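Single domain haemoglobin (Campylobacter jejuni, PDB 2WY4) binds heme and, through it, probably oxygen and related small ligands, consistent with a role in oxygen binding or nitric oxide detoxification. Local coordinates at residues A[16-28]-A[47-61]. Sequence-based numbering, arbitrary orientation.
With HEM (protoporphyrin IX containing Fe), chain B; CYN (cyanide ion), chain C.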
loop_
_atom_site.group_PDB
_atom_site.type_symbol
_atom_site.label_atom_id
_atom_site.label_comp_id
_atom_site.label_asym_id
_atom_site.label_seq_id
_atom_site.Cartn_x
_atom_site.Cartn_y
_atom_site.Cartn_z
ATOM N N LEU A 16 8.029 7.240 -6.778
ATOM C CA LEU A 16 7.820 6.921 -5.391
ATOM C C LEU A 16 9.092 7.146 -4.564
ATOM O O LEU A 16 9.008 7.493 -3.388
ATOM C CB LEU A 16 7.369 5.470 -5.239
ATOM C CG LEU A 16 6.032 5.023 -5.819
ATOM C CD1 LEU A 16 5.961 3.513 -5.992
ATOM C CD2 LEU A 16 4.976 5.454 -4.881
ATOM N N GLN A 17 10.254 6.920 -5.164
ATOM C CA GLN A 17 11.510 7.218 -4.459
ATOM C C GLN A 17 11.566 8.710 -4.137
ATOM O O GLN A 17 12.062 9.092 -3.074
ATOM C CB GLN A 17 12.738 6.845 -5.315
ATOM C CG GLN A 17 13.029 5.383 -5.385
ATOM C CD GLN A 17 14.168 5.060 -6.319
ATOM O OE1 GLN A 17 14.017 5.124 -7.519
ATOM N NE2 GLN A 17 15.330 4.760 -5.745
ATOM N N LYS A 18 11.066 9.546 -5.044
ATOM C CA LYS A 18 11.190 10.976 -4.901
ATOM C C LYS A 18 10.084 11.601 -4.091
ATOM O O LYS A 18 10.318 12.533 -3.328
ATOM C CB LYS A 18 11.219 11.635 -6.264
ATOM C CG LYS A 18 11.620 13.092 -6.230
ATOM C CD LYS A 18 12.009 13.599 -7.625
ATOM C CE LYS A 18 10.795 13.864 -8.489
ATOM N NZ LYS A 18 9.974 15.019 -7.983
ATOM N N ASN A 19 8.858 11.113 -4.238
ATOM C CA ASN A 19 7.745 11.748 -3.551
ATOM C C ASN A 19 6.796 10.756 -2.909
ATOM O O ASN A 19 5.638 11.066 -2.666
ATOM C CB ASN A 19 6.984 12.684 -4.497
ATOM C CG ASN A 19 7.806 13.860 -4.958
ATOM O OD1 ASN A 19 8.436 13.799 -6.026
ATOM N ND2 ASN A 19 7.811 14.944 -4.160
ATOM N N GLY A 20 7.284 9.553 -2.636
ATOM C CA GLY A 20 6.439 8.539 -2.049
ATOM C C GLY A 20 5.809 8.951 -0.747
ATOM O O GLY A 20 4.682 8.610 -0.472
ATOM N N GLU A 21 6.551 9.642 0.111
ATOM C CA GLU A 21 6.023 10.109 1.376
ATOM C C GLU A 21 4.903 11.102 1.166
ATOM O O GLU A 21 3.967 11.140 1.941
ATOM C CB GLU A 21 7.116 10.748 2.257
ATOM C CG GLU A 21 6.645 11.154 3.639
ATOM C CD GLU A 21 7.762 11.740 4.497
ATOM O OE1 GLU A 21 8.918 11.791 4.023
ATOM O OE2 GLU A 21 7.458 12.139 5.635
ATOM N N ASP A 22 5.011 11.911 0.118
ATOM C CA ASP A 22 3.942 12.836 -0.176
ATOM C C ASP A 22 2.664 12.072 -0.600
ATOM O O ASP A 22 1.544 12.413 -0.206
ATOM C CB ASP A 22 4.449 13.805 -1.226
ATOM C CG ASP A 22 5.718 14.458 -0.783
ATOM O OD1 ASP A 22 5.706 14.965 0.332
ATOM O OD2 ASP A 22 6.725 14.449 -1.482
ATOM N N LEU A 23 2.851 11.018 -1.390
ATOM C CA LEU A 23 1.726 10.173 -1.787
ATOM C C LEU A 23 1.083 9.548 -0.545
ATOM O O LEU A 23 -0.128 9.519 -0.419
ATOM C CB LEU A 23 2.210 9.065 -2.698
ATOM C CG LEU A 23 1.167 8.080 -3.173
ATOM C CD1 LEU A 23 0.074 8.788 -3.947
ATOM C CD2 LEU A 23 1.820 7.038 -4.049
ATOM N N THR A 24 1.901 9.017 0.372
ATOM C CA THR A 24 1.296 8.358 1.500
ATOM C C THR A 24 0.726 9.344 2.506
ATOM O O THR A 24 -0.230 9.037 3.190
ATOM C CB THR A 24 2.195 7.331 2.146
ATOM O OG1 THR A 24 3.406 7.975 2.567
ATOM C CG2 THR A 24 2.594 6.278 1.126
ATOM N N ASN A 25 1.297 10.533 2.608
ATOM C CA ASN A 25 0.656 11.555 3.419
ATOM C C ASN A 25 -0.762 11.788 2.904
ATOM O O ASN A 25 -1.690 11.871 3.683
ATOM C CB ASN A 25 1.426 12.865 3.378
ATOM C CG ASN A 25 2.564 12.897 4.307
ATOM O OD1 ASN A 25 2.628 12.140 5.270
ATOM N ND2 ASN A 25 3.479 13.805 4.026
ATOM N N GLU A 26 -0.922 11.879 1.586
ATOM C CA GLU A 26 -2.242 12.074 0.971
ATOM C C GLU A 26 -3.152 10.864 1.211
ATOM O O GLU A 26 -4.307 11.027 1.571
ATOM C CB GLU A 26 -2.088 12.419 -0.515
ATOM C CG GLU A 26 -3.411 12.623 -1.257
ATOM C CD GLU A 26 -4.073 13.941 -0.970
ATOM O OE1 GLU A 26 -3.473 14.792 -0.308
ATOM O OE2 GLU A 26 -5.210 14.139 -1.463
ATOM N N PHE A 27 -2.607 9.664 1.090
ATOM C CA PHE A 27 -3.353 8.450 1.390
ATOM C C PHE A 27 -3.904 8.479 2.819
ATOM O O PHE A 27 -5.101 8.219 3.010
ATOM C CB PHE A 27 -2.456 7.227 1.208
ATOM C CG PHE A 27 -2.969 5.964 1.830
ATOM C CD1 PHE A 27 -3.896 5.171 1.183
ATOM C CD2 PHE A 27 -2.497 5.555 3.057
ATOM C CE1 PHE A 27 -4.302 4.042 1.748
ATOM C CE2 PHE A 27 -2.897 4.408 3.621
ATOM C CZ PHE A 27 -3.860 3.659 2.977
ATOM N N TYR A 28 -3.077 8.786 3.832
ATOM C CA TYR A 28 -3.594 8.791 5.188
ATOM C C TYR A 28 -4.600 9.906 5.431
ATOM O O TYR A 28 -5.524 9.725 6.192
ATOM C CB TYR A 28 -2.458 8.870 6.234
ATOM C CG TYR A 28 -1.693 7.552 6.332
ATOM C CD1 TYR A 28 -2.326 6.415 6.771
ATOM C CD2 TYR A 28 -0.362 7.452 5.972
ATOM C CE1 TYR A 28 -1.695 5.221 6.841
ATOM C CE2 TYR A 28 0.286 6.240 6.059
ATOM C CZ TYR A 28 -0.385 5.116 6.466
ATOM O OH TYR A 28 0.280 3.906 6.520
ATOM N N GLN A 47 2.543 9.047 12.674
ATOM C CA GLN A 47 2.084 9.817 11.530
ATOM C C GLN A 47 2.786 11.170 11.575
ATOM O O GLN A 47 3.324 11.647 10.587
ATOM C CB GLN A 47 0.572 10.037 11.614
ATOM C CG GLN A 47 -0.311 8.837 11.283
ATOM C CD GLN A 47 -0.249 8.432 9.833
ATOM O OE1 GLN A 47 -0.346 9.282 8.941
ATOM N NE2 GLN A 47 -0.061 7.129 9.593
ATOM N N ILE A 48 2.784 11.795 12.753
ATOM C CA ILE A 48 3.378 13.110 12.887
ATOM C C ILE A 48 4.887 13.119 12.594
ATOM O O ILE A 48 5.364 14.026 11.955
ATOM C CB ILE A 48 3.068 13.652 14.286
ATOM C CG1 ILE A 48 1.554 13.892 14.416
ATOM C CG2 ILE A 48 3.816 14.929 14.546
ATOM C CD1 ILE A 48 1.045 13.963 15.836
ATOM N N SER A 49 5.585 12.064 12.984
ATOM C CA SER A 49 7.038 12.007 12.783
ATOM C C SER A 49 7.394 11.723 11.339
ATOM O O SER A 49 8.546 11.844 10.946
ATOM C CB SER A 49 7.642 10.880 13.591
ATOM O OG SER A 49 7.244 9.613 13.080
ATOM N N GLY A 50 6.407 11.272 10.544
ATOM C CA GLY A 50 6.656 10.867 9.170
ATOM C C GLY A 50 7.081 9.419 9.033
ATOM O O GLY A 50 7.219 8.903 7.937
ATOM N N GLU A 51 7.251 8.740 10.169
ATOM C CA GLU A 51 7.752 7.360 10.122
ATOM C C GLU A 51 6.805 6.399 9.418
ATOM O O GLU A 51 7.240 5.583 8.625
ATOM C CB GLU A 51 8.102 6.813 11.519
ATOM C CG GLU A 51 8.780 5.460 11.422
ATOM C CD GLU A 51 9.223 4.884 12.746
ATOM O OE1 GLU A 51 8.865 5.458 13.794
ATOM O OE2 GLU A 51 9.917 3.835 12.716
ATOM N N GLN A 52 5.517 6.466 9.729
ATOM C CA GLN A 52 4.593 5.547 9.059
ATOM C C GLN A 52 4.353 5.897 7.577
ATOM O O GLN A 52 4.329 5.010 6.757
ATOM C CB GLN A 52 3.304 5.390 9.871
ATOM C CG GLN A 52 2.264 4.499 9.200
ATOM C CD GLN A 52 2.759 3.085 9.094
ATOM O OE1 GLN A 52 3.596 2.623 9.879
ATOM N NE2 GLN A 52 2.208 2.354 8.118
ATOM N N PRO A 53 4.161 7.160 7.245
ATOM C CA PRO A 53 4.135 7.510 5.819
ATOM C C PRO A 53 5.352 7.007 5.073
ATOM O O PRO A 53 5.218 6.499 3.974
ATOM C CB PRO A 53 4.011 9.028 5.835
ATOM C CG PRO A 53 3.252 9.312 7.112
ATOM C CD PRO A 53 3.809 8.318 8.091
ATOM N N LYS A 54 6.533 7.100 5.658
ATOM C CA LYS A 54 7.714 6.611 4.974
ATOM C C LYS A 54 7.686 5.080 4.879
ATOM O O LYS A 54 8.038 4.491 3.843
ATOM C CB LYS A 54 8.966 7.092 5.728
ATOM C CG LYS A 54 9.275 8.582 5.514
ATOM C CD LYS A 54 10.512 9.013 6.288
ATOM C CE LYS A 54 10.562 10.559 6.516
ATOM N NZ LYS A 54 11.463 11.001 7.641
ATOM N N ALA A 55 7.236 4.431 5.947
ATOM C CA ALA A 55 7.203 2.991 5.957
ATOM C C ALA A 55 6.272 2.455 4.857
ATOM O O ALA A 55 6.576 1.476 4.176
ATOM C CB ALA A 55 6.749 2.466 7.299
ATOM N N LEU A 56 5.083 3.069 4.714
ATOM C CA LEU A 56 4.147 2.634 3.695
ATOM C C LEU A 56 4.718 2.868 2.328
ATOM O O LEU A 56 4.578 1.994 1.453
ATOM C CB LEU A 56 2.814 3.352 3.865
ATOM C CG LEU A 56 1.753 2.930 2.847
ATOM C CD1 LEU A 56 1.494 1.414 2.874
ATOM C CD2 LEU A 56 0.488 3.755 3.095
ATOM N N ALA A 57 5.312 4.028 2.120
ATOM C CA ALA A 57 5.900 4.324 0.828
ATOM C C ALA A 57 6.953 3.275 0.467
ATOM O O ALA A 57 7.029 2.825 -0.665
ATOM C CB ALA A 57 6.484 5.710 0.784
ATOM N N MET A 58 7.767 2.907 1.442
ATOM C CA MET A 58 8.789 1.921 1.224
ATOM C C MET A 58 8.243 0.539 0.937
ATOM O O MET A 58 8.804 -0.197 0.144
ATOM C CB MET A 58 9.746 1.923 2.428
ATOM C CG MET A 58 10.729 3.148 2.473
ATOM S SD MET A 58 11.985 2.963 1.199
ATOM C CE MET A 58 13.205 1.978 2.122
ATOM N N ALA A 59 7.126 0.212 1.563
ATOM C CA ALA A 59 6.469 -1.056 1.261
ATOM C C ALA A 59 5.867 -1.057 -0.153
ATOM O O ALA A 59 5.863 -2.113 -0.809
ATOM C CB ALA A 59 5.402 -1.309 2.260
ATOM N N ILE A 60 5.301 0.082 -0.580
ATOM C CA ILE A 60 4.785 0.170 -1.933
ATOM C C ILE A 60 5.941 0.033 -2.910
ATOM O O ILE A 60 5.822 -0.652 -3.912
ATOM C CB ILE A 60 3.941 1.464 -2.126
ATOM C CG1 ILE A 60 2.710 1.416 -1.224
ATOM C CG2 ILE A 60 3.492 1.580 -3.583
ATOM C CD1 ILE A 60 1.947 2.702 -1.121
ATOM N N LEU A 61 7.055 0.711 -2.634
ATOM C CA LEU A 61 8.239 0.555 -3.478
ATOM C C LEU A 61 8.664 -0.899 -3.556
ATOM O O LEU A 61 9.059 -1.384 -4.612
ATOM C CB LEU A 61 9.391 1.358 -2.910
ATOM C CG LEU A 61 9.360 2.842 -3.255
ATOM C CD1 LEU A 61 10.234 3.621 -2.316
ATOM C CD2 LEU A 61 9.857 3.036 -4.677
HETATM C CHA HEM B . 1.453 -0.822 9.444
HETATM C CHB HEM B . 2.131 -1.675 4.760
HETATM C CHC HEM B . -2.596 -2.468 4.259
HETATM C CHD HEM B . -3.327 -0.968 8.818
HETATM C C1A HEM B . 2.058 -1.060 8.268
HETATM C C2A HEM B . 3.463 -1.016 7.997
HETATM C C3A HEM B . 3.672 -1.236 6.686
HETATM C C4A HEM B . 2.357 -1.418 6.103
HETATM C CMA HEM B . 5.028 -1.300 5.967
HETATM C CAA HEM B . 4.550 -0.769 9.073
HETATM C CBA HEM B . 4.583 -1.892 10.111
HETATM C CGA HEM B . 5.554 -3.007 9.895
HETATM O O1A HEM B . 6.494 -2.865 9.068
HETATM O O2A HEM B . 5.410 -4.050 10.626
HETATM C C1B HEM B . 0.902 -1.932 4.214
HETATM C C2B HEM B . 0.664 -2.271 2.857
HETATM C C3B HEM B . -0.654 -2.496 2.719
HETATM C C4B HEM B . -1.274 -2.305 3.983
HETATM C CMB HEM B . 1.723 -2.278 1.762
HETATM C CAB HEM B . -1.464 -2.845 1.463
HETATM C CBB HEM B . -1.049 -3.747 0.592
HETATM C C1C HEM B . -3.232 -2.191 5.446
HETATM C C2C HEM B . -4.608 -2.320 5.772
HETATM C C3C HEM B . -4.775 -1.887 7.004
HETATM C C4C HEM B . -3.514 -1.424 7.525
HETATM C CMC HEM B . -5.668 -2.936 4.844
HETATM C CAC HEM B . -6.091 -1.845 7.761
HETATM C CBC HEM B . -6.554 -0.667 8.198
HETATM C C1D HEM B . -2.078 -0.807 9.383
HETATM C C2D HEM B . -1.902 -0.378 10.718
HETATM C C3D HEM B . -0.436 -0.326 10.959
HETATM C C4D HEM B . 0.136 -0.749 9.723
HETATM C CMD HEM B . -2.998 -0.057 11.710
HETATM C CAD HEM B . 0.306 0.102 12.213
HETATM C CBD HEM B . 0.883 1.494 11.978
HETATM C CGD HEM B . 1.366 2.175 13.223
HETATM O O1D HEM B . 1.039 3.356 13.386
HETATM O O2D HEM B . 2.097 1.511 14.006
HETATM N NA HEM B . 1.378 -1.299 7.092
HETATM N NB HEM B . -0.291 -1.974 4.890
HETATM N NC HEM B . -2.576 -1.642 6.539
HETATM N ND HEM B . -0.853 -1.014 8.792
HETATM FE FE HEM B . -0.576 -1.497 6.836
HETATM C C CYN C . -0.713 0.472 6.463
HETATM N N CYN C . -0.715 1.603 6.286
HETATM O O HOH W 1 0.425 11.357 7.305
#
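Gly20 meets Ala57, their CA atoms 5.1 Å apart, where the helical segments 16-28 and 51-61, of helices 4-34 and 51-65, cross at 119° with their axes approaching to 8.1 Å. The missing side chain at Gly20 allows this closeness: Ala57 CB lies 3.6 Å from Gly20 O. Thr24 fills a hole between Pro53, Leu56, Ala57 and Ile60. A chi1 of 58° tucks its OG1 over the backbone, from where it donates to Pro53 O at 2.7 Å from above the carbonyl plane, while Ala57 N reaches the same oxygen from the opposite face. Leu16 CB packs against Leu61 CD2 at 3.5 Å. Tyr28 is a second knob, seated among Gln47, Gln52, Pro53 and Leu56. Phe27 turns its edge, through CD2, onto one face of the Tyr28 ring, and Gln47 NE2 lies over the centre of the opposite face, 3.4 Å above the plane, which should restrain the ring from turning. Gln47 OE1 is also linked through a water to Asn25 OD1. Tyr28 OH donates to the cyanide N at 2.5 Å and accepts from Gln52 NE2 at 2.9 Å in a nearly straight bond (168°); Lys46 holds that amide through OE1. Leu56 spans the contact, CD2 against Phe27 and Tyr28 and CD1 on the heme. This is the B/E helix crossing of the globin fold, whose helix-B tyrosine and helix-E glutamine line the distal ligand pocket together with Phe42, as in flavohaemoglobins.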